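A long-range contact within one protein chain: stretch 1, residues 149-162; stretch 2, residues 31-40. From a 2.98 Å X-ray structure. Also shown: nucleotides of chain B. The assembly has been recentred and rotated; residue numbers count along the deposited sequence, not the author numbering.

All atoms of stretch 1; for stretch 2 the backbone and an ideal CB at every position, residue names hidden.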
# COMPACT_ATOMS: atom_id res chain seq x y z
N GLN A 149 -27.15 -29.62 20.40
CA GLN A 149 -27.65 -28.95 19.20
C GLN A 149 -28.03 -27.51 19.49
O GLN A 149 -27.79 -26.62 18.67
CB GLN A 149 -28.84 -29.72 18.62
CG GLN A 149 -28.54 -31.16 18.21
CD GLN A 149 -28.59 -32.12 19.38
OE1 GLN A 149 -28.76 -31.71 20.53
NE2 GLN A 149 -28.45 -33.41 19.09
N ASP A 150 -28.65 -27.27 20.65
CA ASP A 150 -28.97 -25.90 21.06
C ASP A 150 -27.70 -25.08 21.23
O ASP A 150 -27.62 -23.94 20.76
CB ASP A 150 -29.78 -25.93 22.35
CG ASP A 150 -30.28 -24.55 22.76
OD1 ASP A 150 -30.30 -23.64 21.91
OD2 ASP A 150 -30.64 -24.38 23.95
N PHE A 151 -26.69 -25.65 21.88
CA PHE A 151 -25.44 -24.92 22.11
C PHE A 151 -24.75 -24.58 20.79
O PHE A 151 -24.31 -23.45 20.58
CB PHE A 151 -24.51 -25.72 23.01
CG PHE A 151 -23.18 -25.06 23.25
CD1 PHE A 151 -23.04 -24.09 24.22
CD2 PHE A 151 -22.07 -25.41 22.49
CE1 PHE A 151 -21.82 -23.47 24.44
CE2 PHE A 151 -20.85 -24.79 22.70
CZ PHE A 151 -20.73 -23.83 23.67
N GLU A 152 -24.63 -25.57 19.90
CA GLU A 152 -24.02 -25.31 18.60
C GLU A 152 -24.80 -24.25 17.83
O GLU A 152 -24.21 -23.33 17.24
CB GLU A 152 -23.93 -26.60 17.79
CG GLU A 152 -23.01 -27.66 18.39
CD GLU A 152 -23.04 -28.96 17.62
OE1 GLU A 152 -23.69 -29.00 16.56
OE2 GLU A 152 -22.41 -29.94 18.07
N LEU A 153 -26.13 -24.35 17.82
CA LEU A 153 -26.94 -23.40 17.07
C LEU A 153 -26.81 -21.99 17.64
O LEU A 153 -26.69 -21.01 16.89
CB LEU A 153 -28.40 -23.85 17.06
CG LEU A 153 -29.37 -23.08 16.15
CD1 LEU A 153 -28.72 -22.76 14.81
CD2 LEU A 153 -30.62 -23.90 15.94
N ARG A 154 -26.82 -21.86 18.97
CA ARG A 154 -26.61 -20.55 19.58
C ARG A 154 -25.19 -20.04 19.35
O ARG A 154 -24.99 -18.82 19.24
CB ARG A 154 -26.90 -20.60 21.08
CG ARG A 154 -28.34 -20.93 21.42
CD ARG A 154 -28.69 -20.50 22.83
NE ARG A 154 -29.95 -21.08 23.29
CZ ARG A 154 -30.52 -20.79 24.45
NH1 ARG A 154 -29.95 -19.92 25.28
NH2 ARG A 154 -31.67 -21.37 24.79
N THR A 155 -24.21 -20.94 19.29
CA THR A 155 -22.83 -20.52 19.04
C THR A 155 -22.69 -19.91 17.65
O THR A 155 -22.02 -18.89 17.47
CB THR A 155 -21.88 -21.70 19.21
OG1 THR A 155 -21.98 -22.22 20.54
CG2 THR A 155 -20.44 -21.26 18.95
N ALA A 156 -23.31 -20.53 16.64
CA ALA A 156 -23.28 -19.98 15.29
C ALA A 156 -24.01 -18.64 15.24
O ALA A 156 -23.51 -17.67 14.65
CB ALA A 156 -23.88 -20.97 14.30
N PHE A 157 -25.19 -18.58 15.84
CA PHE A 157 -25.97 -17.34 15.82
C PHE A 157 -25.22 -16.20 16.52
O PHE A 157 -25.19 -15.07 16.02
CB PHE A 157 -27.33 -17.56 16.47
CG PHE A 157 -28.31 -16.45 16.22
CD1 PHE A 157 -28.17 -15.61 15.13
CD2 PHE A 157 -29.38 -16.24 17.08
CE1 PHE A 157 -29.07 -14.59 14.90
CE2 PHE A 157 -30.28 -15.22 16.86
CZ PHE A 157 -30.12 -14.39 15.77
N LEU A 158 -24.61 -16.49 17.67
CA LEU A 158 -23.87 -15.45 18.39
C LEU A 158 -22.71 -14.92 17.55
O LEU A 158 -22.46 -13.71 17.53
CB LEU A 158 -23.36 -15.99 19.72
CG LEU A 158 -22.53 -14.99 20.53
CD1 LEU A 158 -23.41 -13.86 21.03
CD2 LEU A 158 -21.79 -15.67 21.68
N LYS A 159 -21.99 -15.81 16.87
CA LYS A 159 -20.89 -15.36 16.01
C LYS A 159 -21.40 -14.52 14.85
O LYS A 159 -20.77 -13.52 14.47
CB LYS A 159 -20.10 -16.56 15.50
CG LYS A 159 -19.33 -17.32 16.58
CD LYS A 159 -18.56 -18.49 15.99
CE LYS A 159 -17.84 -19.28 17.07
NZ LYS A 159 -17.12 -20.46 16.51
N GLY A 160 -22.54 -14.89 14.28
CA GLY A 160 -23.13 -14.08 13.23
C GLY A 160 -23.60 -12.73 13.74
O GLY A 160 -23.39 -11.71 13.08
N TYR A 161 -24.24 -12.72 14.91
CA TYR A 161 -24.67 -11.46 15.52
C TYR A 161 -23.48 -10.54 15.77
O TYR A 161 -23.52 -9.35 15.45
CB TYR A 161 -25.43 -11.75 16.81
CG TYR A 161 -25.68 -10.53 17.66
CD1 TYR A 161 -26.73 -9.66 17.38
CD2 TYR A 161 -24.87 -10.24 18.75
CE1 TYR A 161 -26.96 -8.55 18.16
CE2 TYR A 161 -25.09 -9.13 19.53
CZ TYR A 161 -26.14 -8.28 19.23
OH TYR A 161 -26.35 -7.17 20.02
N LEU A 162 -22.40 -11.08 16.36
CA LEU A 162 -21.21 -10.28 16.58
C LEU A 162 -20.60 -9.80 15.27
O LEU A 162 -20.03 -8.70 15.22
CB LEU A 162 -20.18 -11.07 17.38
CG LEU A 162 -20.56 -11.40 18.83
CD1 LEU A 162 -19.45 -12.18 19.51
CD2 LEU A 162 -20.87 -10.12 19.60
N UNK A 31 -39.20 -20.78 15.55
CA UNK A 31 -39.53 -19.78 16.56
C UNK A 31 -38.32 -19.34 17.36
O UNK A 31 -38.46 -18.57 18.31
CB UNK A 31 -40.60 -20.33 17.51
N UNK A 32 -37.12 -19.83 17.01
CA UNK A 32 -35.93 -19.53 17.78
C UNK A 32 -35.58 -18.04 17.73
O UNK A 32 -35.11 -17.47 18.72
CB UNK A 32 -34.75 -20.36 17.27
N UNK A 33 -35.83 -17.40 16.59
CA UNK A 33 -35.39 -16.03 16.36
C UNK A 33 -36.44 -14.99 16.74
O UNK A 33 -36.29 -13.82 16.37
CB UNK A 33 -35.01 -15.85 14.89
N UNK A 34 -37.49 -15.39 17.46
CA UNK A 34 -38.45 -14.42 17.97
C UNK A 34 -37.79 -13.44 18.92
O UNK A 34 -38.06 -12.23 18.87
CB UNK A 34 -39.61 -15.13 18.67
N UNK A 35 -36.93 -13.93 19.81
CA UNK A 35 -36.27 -13.05 20.76
C UNK A 35 -35.37 -12.03 20.09
O UNK A 35 -35.26 -10.89 20.55
CB UNK A 35 -35.45 -13.88 21.76
N UNK A 36 -34.71 -12.43 19.00
CA UNK A 36 -33.84 -11.49 18.29
C UNK A 36 -34.65 -10.42 17.57
O UNK A 36 -34.25 -9.25 17.54
CB UNK A 36 -32.96 -12.24 17.29
N UNK A 37 -35.79 -10.79 16.98
CA UNK A 37 -36.65 -9.80 16.34
C UNK A 37 -37.11 -8.74 17.33
O UNK A 37 -37.30 -7.58 16.96
CB UNK A 37 -37.86 -10.48 15.70
N UNK A 38 -37.31 -9.12 18.60
CA UNK A 38 -37.68 -8.15 19.61
C UNK A 38 -36.51 -7.22 19.93
O UNK A 38 -36.70 -6.00 20.05
CB UNK A 38 -38.16 -8.86 20.88
N UNK A 39 -35.31 -7.78 20.08
CA UNK A 39 -34.14 -6.96 20.39
C UNK A 39 -33.87 -5.95 19.28
O UNK A 39 -33.51 -4.80 19.56
CB UNK A 39 -32.91 -7.84 20.61
N UNK A 40 -34.02 -6.36 18.02
CA UNK A 40 -33.80 -5.44 16.91
C UNK A 40 -34.77 -4.27 16.96
O UNK A 40 -34.38 -3.12 16.72
CB UNK A 40 -33.93 -6.18 15.57
P G B 20 -42.01 -8.12 19.53
OP1 G B 20 -41.24 -8.18 20.80
OP2 G B 20 -41.47 -8.79 18.31
O5' G B 20 -43.46 -8.71 19.82
C5' G B 20 -43.80 -10.04 19.43
C4' G B 20 -44.37 -10.82 20.58
O4' G B 20 -45.38 -11.74 20.08
C3' G B 20 -43.36 -11.67 21.35
O3' G B 20 -43.74 -11.72 22.73
C2' G B 20 -43.54 -13.05 20.73
O2' G B 20 -43.14 -14.13 21.54
C1' G B 20 -45.05 -13.06 20.47
N9 G B 20 -45.49 -13.98 19.41
C8 G B 20 -46.50 -14.91 19.52
N7 G B 20 -46.69 -15.60 18.43
C5 G B 20 -45.75 -15.10 17.54
C6 G B 20 -45.49 -15.46 16.20
O6 G B 20 -46.05 -16.32 15.51
N1 G B 20 -44.45 -14.71 15.66
C2 G B 20 -43.75 -13.73 16.33
N2 G B 20 -42.78 -13.10 15.65
N3 G B 20 -43.99 -13.38 17.58
C4 G B 20 -45.00 -14.10 18.13
P G B 8 -36.33 -25.97 22.79
OP1 G B 8 -36.56 -24.50 22.71
OP2 G B 8 -37.47 -26.91 22.64
O5' G B 8 -35.24 -26.34 21.69
C5' G B 8 -33.96 -25.73 21.69
C4' G B 8 -33.05 -26.39 20.68
O4' G B 8 -32.73 -27.73 21.13
C3' G B 8 -33.65 -26.59 19.30
O3' G B 8 -33.58 -25.43 18.49
C2' G B 8 -32.84 -27.77 18.76
O2' G B 8 -31.56 -27.34 18.35
C1' G B 8 -32.69 -28.61 20.02
N9 G B 8 -33.79 -29.58 20.17
C8 G B 8 -34.90 -29.44 20.96
N7 G B 8 -35.72 -30.45 20.89
C5 G B 8 -35.10 -31.32 20.01
C6 G B 8 -35.51 -32.60 19.54
O6 G B 8 -36.53 -33.23 19.83
N1 G B 8 -34.59 -33.14 18.65
C2 G B 8 -33.42 -32.53 18.26
N2 G B 8 -32.65 -33.21 17.39
N3 G B 8 -33.02 -31.34 18.69
C4 G B 8 -33.91 -30.80 19.55
P C B 30 -26.42 -36.37 18.54
OP1 C B 30 -25.76 -35.63 17.43
OP2 C B 30 -26.06 -37.78 18.82
O5' C B 30 -26.19 -35.53 19.87
C5' C B 30 -26.49 -36.08 21.14
C4' C B 30 -26.86 -35.00 22.13
O4' C B 30 -28.26 -34.65 21.97
C3' C B 30 -26.73 -35.36 23.60
O3' C B 30 -25.40 -35.24 24.07
C2' C B 30 -27.69 -34.37 24.27
O2' C B 30 -27.08 -33.10 24.41
C1' C B 30 -28.80 -34.26 23.22
N1 C B 30 -29.96 -35.12 23.53
C2 C B 30 -30.96 -34.60 24.36
O2 C B 30 -30.83 -33.45 24.81
N3 C B 30 -32.03 -35.37 24.66
C4 C B 30 -32.14 -36.60 24.16
N4 C B 30 -33.21 -37.31 24.48
C5 C B 30 -31.14 -37.15 23.31
C6 C B 30 -30.08 -36.38 23.02

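Position 31 opens a type I turn that ends at 34. Its CB is out of reach of stretch 1, so this contact sets no preference. The deposited residue is Lys-31.

Position 32 sends its CA-to-CB bond toward stretch 1, but nothing of that stretch lies within 5.5 Å of the ideal CB. Across the gap are the carboxylate of Asp-150, the apolar end of Leu-153 and the sugar of G8 of chain B. A long side chain with a donor or positive charge at its end would suit, so lysine, arginine or perhaps glutamine. Arg-154 already bonds Asp-150, NE to OD1 at 2.9 Å, so a second cation here could share that carboxylate. The residue is Arg-32. Its NH2 forms a salt bridge and hydrogen bond with Asp-150 OD1 at 2.6 Å, and the same NH2 donates to O3' of G8 at 3.0 Å. Both acceptors lie at the guanidinium edge, near its plane. Leu-153 covers one face, with its CD2 3.3 Å from Arg-32 NE. The two like charges come close, Arg-154 NE to Arg-32 NH1 at 3.7 Å, and the shared Asp-150 carboxylate offsets them.

Position 33 comes right before the helix, at its N-cap. Its CB points sideways and is 5.2 Å from Phe-157 CE2. Serine, threonine, asparagine or aspartate would be usual at an N-cap, but a large apolar or aromatic side chain could turn back onto the Phe-157 ring. The residue is Tyr-33, chi1 m. Its ring edge meets the face of Phe-157, with planes at 78°, and Tyr-33 CD1 is 3.5 Å from Phe-157 CE2.

Position 34 is out of reach of stretch 1; its CB points to the side where G20 of chain B lies. A long polar or basic residue would suit. Arg-34 places NH2 3.0 Å from O6 of G20.

Position 35 has ordinary helical angles, and there is room for a CB. The backbone therefore does not demand glycine; alanine would also be acceptable. The residue is Gly-35.

Position 36 points toward stretch 1, its ideal CB 3.9 Å from Phe-157 CZ. With Tyr-161 also close, a leucine, methionine or aromatic residue would suit. Phe-36, chi1 t, receives the edge of Phe-157 on its face, Phe-157 CZ to Phe-36 CG at 3.7 Å. Phe-36 CE1 is 3.5 Å from Tyr-161 CD1.

Position 37 is out of reach, so this contact sets no preference. It is Lys-37.

Position 38 also misses stretch 1, but OP1 of G20 is 3.2 Å from the ideal CB, so a small hydroxyl such as serine or threonine suits. Ser-38 OG donates to OP1 of G20 in a very short bond of 2.5 Å.

Position 39 points toward stretch 1 with space before it, suiting a mid-sized apolar residue. Leu-39 CD2 approaches Tyr-161 OH at 4.3 Å.

Position 40 is out of reach, so no preference is set here either. It is Leu-40.

Stretch 2, residues 31-40: KRYRGFKSLL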
# COMPACT_ATOMS: atom_id res chain seq x y z
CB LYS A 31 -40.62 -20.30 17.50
CG LYS A 31 -41.88 -20.78 16.81
CD LYS A 31 -42.89 -21.29 17.82
CE LYS A 31 -44.17 -21.77 17.14
NZ LYS A 31 -45.18 -22.20 18.14
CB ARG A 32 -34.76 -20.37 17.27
CG ARG A 32 -33.38 -19.86 17.66
CD ARG A 32 -32.30 -20.85 17.29
NE ARG A 32 -32.39 -22.07 18.08
CZ ARG A 32 -31.83 -22.23 19.27
NH1 ARG A 32 -31.13 -21.24 19.81
NH2 ARG A 32 -31.96 -23.38 19.92
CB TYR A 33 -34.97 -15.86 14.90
CG TYR A 33 -33.93 -16.87 14.48
CD1 TYR A 33 -32.58 -16.63 14.68
CD2 TYR A 33 -34.30 -18.08 13.89
CE1 TYR A 33 -31.63 -17.56 14.31
CE2 TYR A 33 -33.36 -19.01 13.52
CZ TYR A 33 -32.02 -18.74 13.73
OH TYR A 33 -31.08 -19.67 13.35
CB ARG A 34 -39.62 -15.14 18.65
CG ARG A 34 -40.47 -15.98 17.72
CD ARG A 34 -41.67 -16.57 18.46
NE ARG A 34 -42.57 -17.28 17.57
CZ ARG A 34 -43.75 -17.78 17.93
NH1 ARG A 34 -44.17 -17.64 19.18
NH2 ARG A 34 -44.51 -18.42 17.05
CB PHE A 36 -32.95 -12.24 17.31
CG PHE A 36 -32.04 -11.35 16.52
CD1 PHE A 36 -30.97 -10.71 17.13
CD2 PHE A 36 -32.25 -11.14 15.17
CE1 PHE A 36 -30.13 -9.89 16.41
CE2 PHE A 36 -31.42 -10.31 14.44
CZ PHE A 36 -30.36 -9.69 15.06
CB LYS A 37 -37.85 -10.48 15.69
CG LYS A 37 -37.52 -11.29 14.44
CD LYS A 37 -38.76 -11.99 13.90
CE LYS A 37 -38.47 -12.72 12.60
NZ LYS A 37 -38.11 -11.78 11.51
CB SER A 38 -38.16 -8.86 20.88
OG SER A 38 -39.27 -9.70 20.60
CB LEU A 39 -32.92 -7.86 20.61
CG LEU A 39 -31.62 -7.14 20.98
CD1 LEU A 39 -31.75 -6.44 22.33
CD2 LEU A 39 -30.46 -8.12 20.99
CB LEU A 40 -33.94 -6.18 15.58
CG LEU A 40 -32.65 -6.59 14.87
CD1 LEU A 40 -32.96 -7.25 13.53
CD2 LEU A 40 -31.74 -5.39 14.68
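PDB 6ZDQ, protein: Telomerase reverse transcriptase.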